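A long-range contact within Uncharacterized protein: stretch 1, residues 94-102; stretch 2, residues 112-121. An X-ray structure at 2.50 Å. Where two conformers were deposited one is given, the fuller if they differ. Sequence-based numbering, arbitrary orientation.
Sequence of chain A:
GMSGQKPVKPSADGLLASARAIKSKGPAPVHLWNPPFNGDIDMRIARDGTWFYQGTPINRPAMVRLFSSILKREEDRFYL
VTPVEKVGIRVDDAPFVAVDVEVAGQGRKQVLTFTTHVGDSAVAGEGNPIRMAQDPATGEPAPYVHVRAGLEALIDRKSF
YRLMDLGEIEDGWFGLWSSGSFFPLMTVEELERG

Stretch 1 (94-102) APFVAVDVE
Stretch 2, residues 112-121: LTFTTHVGDS

Residues 96-102 and 112-116 form two antiparallel strands, their directions 161° apart and their axes 4.6 Å apart at closest approach. Glu102 pairs with Thr113 through Glu102 N to Thr113 O (2.8 Å) and, in return, Thr113 N to Glu102 O (2.9 Å). Asp100 and Thr115 make the next hydrogen-bonded pair, with Thr115 N to Asp100 O at 3.0 Å and Asp100 N to Thr115 O at 3.2 Å. Between them Val101 faces Phe114, CA to CA 4.3 Å.

Beyond Asp100 the register slips by one residue, so Ala98 lies opposite Thr116 (CA to CA 4.1 Å). This is a beta bulge: Val99, at phi/psi -107/-7, leaves the extended conformation, and its N joins Asp100 N on the same acceptor, Thr115 O, at 2.8 Å. His117 N closes the ladder on Val97 O, 2.8 Å.

On the apolar face, Val101 (chi1 54°, p) sets CG2 over the Phe114 ring, 4.0 Å from its centroid and 14° off the normal. Phe114 is m with chi2 87°; its CD2 also meets Ala98 CB at 3.9 Å, where the small methyl packs against the ring. The face of Asp100, Glu102, Thr113 and Thr115 is more exposed and suits polar side chains. Both threonines are m, their beta-branching compatible with extended backbone. Glu102 (chi1 t, chi2 -133°) receives a water's hydrogen bond at OE2 (2.6 Å), and that water also bonds Thr113 OG1 (3.1 Å).

A type I turn, Thr116 to Gly119, follows the strand. Thr116 (p) accepts Asp120 N at OG1 (3.1 Å), while Gly119, at phi/psi 94/-2, occupies a conformation that would jam a CB against the preceding carbonyl. Buried Phe96 (m, chi2 -67°) brings CE1 within 3.6 Å of Val118 CG2 (chi1 m), and His117 (p, chi2 -62°) places CE1 at the Phe96 ring edge, 4.1 Å from Phe96 CD1.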

# COMPACT_ATOMS: atom_id res chain seq x y z
N ALA A 94 0.32 4.53 4.63
CA ALA A 94 0.84 3.50 3.76
C ALA A 94 1.18 4.16 2.44
O ALA A 94 0.62 5.20 2.11
CB ALA A 94 -0.17 2.39 3.57
N PRO A 95 2.15 3.60 1.70
CA PRO A 95 2.47 4.13 0.38
C PRO A 95 1.35 3.97 -0.64
O PRO A 95 1.34 4.66 -1.68
CB PRO A 95 3.71 3.33 -0.03
CG PRO A 95 3.69 2.08 0.84
CD PRO A 95 3.04 2.48 2.09
N PHE A 96 0.41 3.07 -0.36
CA PHE A 96 -0.70 2.83 -1.30
C PHE A 96 -2.06 2.78 -0.63
O PHE A 96 -2.17 2.55 0.57
CB PHE A 96 -0.50 1.52 -2.04
CG PHE A 96 0.80 1.43 -2.80
CD1 PHE A 96 1.03 2.24 -3.89
CD2 PHE A 96 1.75 0.49 -2.45
CE1 PHE A 96 2.19 2.13 -4.61
CE2 PHE A 96 2.93 0.37 -3.17
CZ PHE A 96 3.15 1.20 -4.26
N VAL A 97 -3.09 3.02 -1.41
CA VAL A 97 -4.44 2.79 -1.00
C VAL A 97 -5.02 1.70 -1.90
O VAL A 97 -4.92 1.80 -3.11
CB VAL A 97 -5.31 4.06 -1.12
CG1 VAL A 97 -6.78 3.69 -1.04
CG2 VAL A 97 -4.93 5.08 -0.02
N ALA A 98 -5.61 0.67 -1.29
CA ALA A 98 -6.38 -0.36 -2.01
C ALA A 98 -7.76 0.20 -2.32
O ALA A 98 -8.52 0.51 -1.39
CB ALA A 98 -6.52 -1.65 -1.15
N VAL A 99 -8.09 0.33 -3.60
CA VAL A 99 -9.37 0.92 -4.01
C VAL A 99 -10.38 -0.07 -4.55
O VAL A 99 -11.52 0.29 -4.80
CB VAL A 99 -9.17 1.98 -5.08
CG1 VAL A 99 -8.33 3.16 -4.49
CG2 VAL A 99 -8.54 1.35 -6.35
N ASP A 100 -9.98 -1.31 -4.73
CA ASP A 100 -10.87 -2.33 -5.22
C ASP A 100 -10.49 -3.69 -4.65
O ASP A 100 -9.33 -3.95 -4.38
CB ASP A 100 -10.82 -2.37 -6.75
CG ASP A 100 -12.08 -2.91 -7.36
OD1 ASP A 100 -13.10 -2.97 -6.64
OD2 ASP A 100 -12.07 -3.28 -8.56
N VAL A 101 -11.49 -4.54 -4.43
CA VAL A 101 -11.22 -5.91 -4.02
C VAL A 101 -12.18 -6.77 -4.81
O VAL A 101 -13.34 -6.41 -5.01
CB VAL A 101 -11.40 -6.14 -2.50
CG1 VAL A 101 -12.78 -5.69 -2.02
CG2 VAL A 101 -11.18 -7.62 -2.16
N GLU A 102 -11.67 -7.92 -5.24
CA GLU A 102 -12.37 -8.90 -6.05
C GLU A 102 -12.34 -10.24 -5.28
O GLU A 102 -11.27 -10.63 -4.79
CB GLU A 102 -11.64 -9.03 -7.40
CG GLU A 102 -12.10 -10.15 -8.32
CD GLU A 102 -10.95 -10.97 -8.89
OE1 GLU A 102 -10.18 -10.44 -9.74
OE2 GLU A 102 -10.84 -12.16 -8.50
N LEU A 112 -8.99 -13.28 -2.22
CA LEU A 112 -9.24 -11.84 -2.32
C LEU A 112 -8.11 -11.19 -3.11
O LEU A 112 -6.96 -11.21 -2.68
CB LEU A 112 -9.36 -11.20 -0.92
CG LEU A 112 -10.40 -11.73 0.06
CD1 LEU A 112 -10.29 -11.03 1.44
CD2 LEU A 112 -11.77 -11.54 -0.50
N THR A 113 -8.44 -10.63 -4.27
CA THR A 113 -7.49 -9.87 -5.08
C THR A 113 -7.78 -8.36 -5.00
O THR A 113 -8.86 -7.88 -5.36
CB THR A 113 -7.45 -10.36 -6.51
OG1 THR A 113 -7.01 -11.72 -6.50
CG2 THR A 113 -6.47 -9.53 -7.35
N PHE A 114 -6.79 -7.63 -4.51
CA PHE A 114 -6.90 -6.20 -4.33
C PHE A 114 -6.22 -5.46 -5.47
O PHE A 114 -5.22 -5.94 -6.02
CB PHE A 114 -6.21 -5.80 -3.05
CG PHE A 114 -6.92 -6.23 -1.81
CD1 PHE A 114 -6.69 -7.47 -1.27
CD2 PHE A 114 -7.79 -5.38 -1.17
CE1 PHE A 114 -7.33 -7.86 -0.13
CE2 PHE A 114 -8.42 -5.76 -0.02
CZ PHE A 114 -8.20 -7.01 0.50
N THR A 115 -6.77 -4.31 -5.83
CA THR A 115 -6.17 -3.38 -6.74
C THR A 115 -5.95 -2.08 -5.98
O THR A 115 -6.85 -1.65 -5.22
CB THR A 115 -7.09 -3.14 -7.95
OG1 THR A 115 -7.26 -4.40 -8.63
CG2 THR A 115 -6.51 -2.10 -8.92
N THR A 116 -4.74 -1.50 -6.15
CA THR A 116 -4.32 -0.24 -5.52
C THR A 116 -4.61 0.95 -6.42
O THR A 116 -4.94 0.79 -7.61
CB THR A 116 -2.79 -0.24 -5.21
OG1 THR A 116 -2.06 -0.23 -6.45
CG2 THR A 116 -2.38 -1.48 -4.35
N HIS A 117 -4.45 2.16 -5.88
CA HIS A 117 -4.78 3.38 -6.64
C HIS A 117 -3.80 3.67 -7.78
O HIS A 117 -4.02 4.57 -8.57
CB HIS A 117 -4.95 4.59 -5.70
CG HIS A 117 -3.67 5.17 -5.18
ND1 HIS A 117 -2.77 4.45 -4.40
CD2 HIS A 117 -3.15 6.42 -5.30
CE1 HIS A 117 -1.77 5.25 -4.06
NE2 HIS A 117 -1.96 6.44 -4.61
N VAL A 118 -2.71 2.93 -7.87
CA VAL A 118 -1.77 3.11 -8.95
C VAL A 118 -1.82 1.90 -9.89
O VAL A 118 -0.96 1.72 -10.75
CB VAL A 118 -0.37 3.35 -8.40
CG1 VAL A 118 -0.37 4.62 -7.52
CG2 VAL A 118 0.13 2.11 -7.59
N GLY A 119 -2.84 1.07 -9.74
CA GLY A 119 -3.08 0.02 -10.69
C GLY A 119 -2.47 -1.33 -10.36
O GLY A 119 -2.68 -2.27 -11.13
N ASP A 120 -1.73 -1.47 -9.26
CA ASP A 120 -1.13 -2.75 -8.95
C ASP A 120 -2.16 -3.71 -8.32
O ASP A 120 -3.13 -3.30 -7.68
CB ASP A 120 0.06 -2.62 -8.02
CG ASP A 120 1.23 -1.87 -8.64
OD1 ASP A 120 1.51 -2.02 -9.87
OD2 ASP A 120 1.87 -1.15 -7.84
N SER A 121 -1.89 -4.99 -8.50
CA SER A 121 -2.76 -6.04 -8.07
C SER A 121 -2.05 -6.82 -6.96
O SER A 121 -0.87 -7.13 -7.10
CB SER A 121 -2.99 -6.95 -9.28
OG SER A 121 -3.78 -8.05 -8.94
O HOH W 1 -9.77 -13.20 -6.33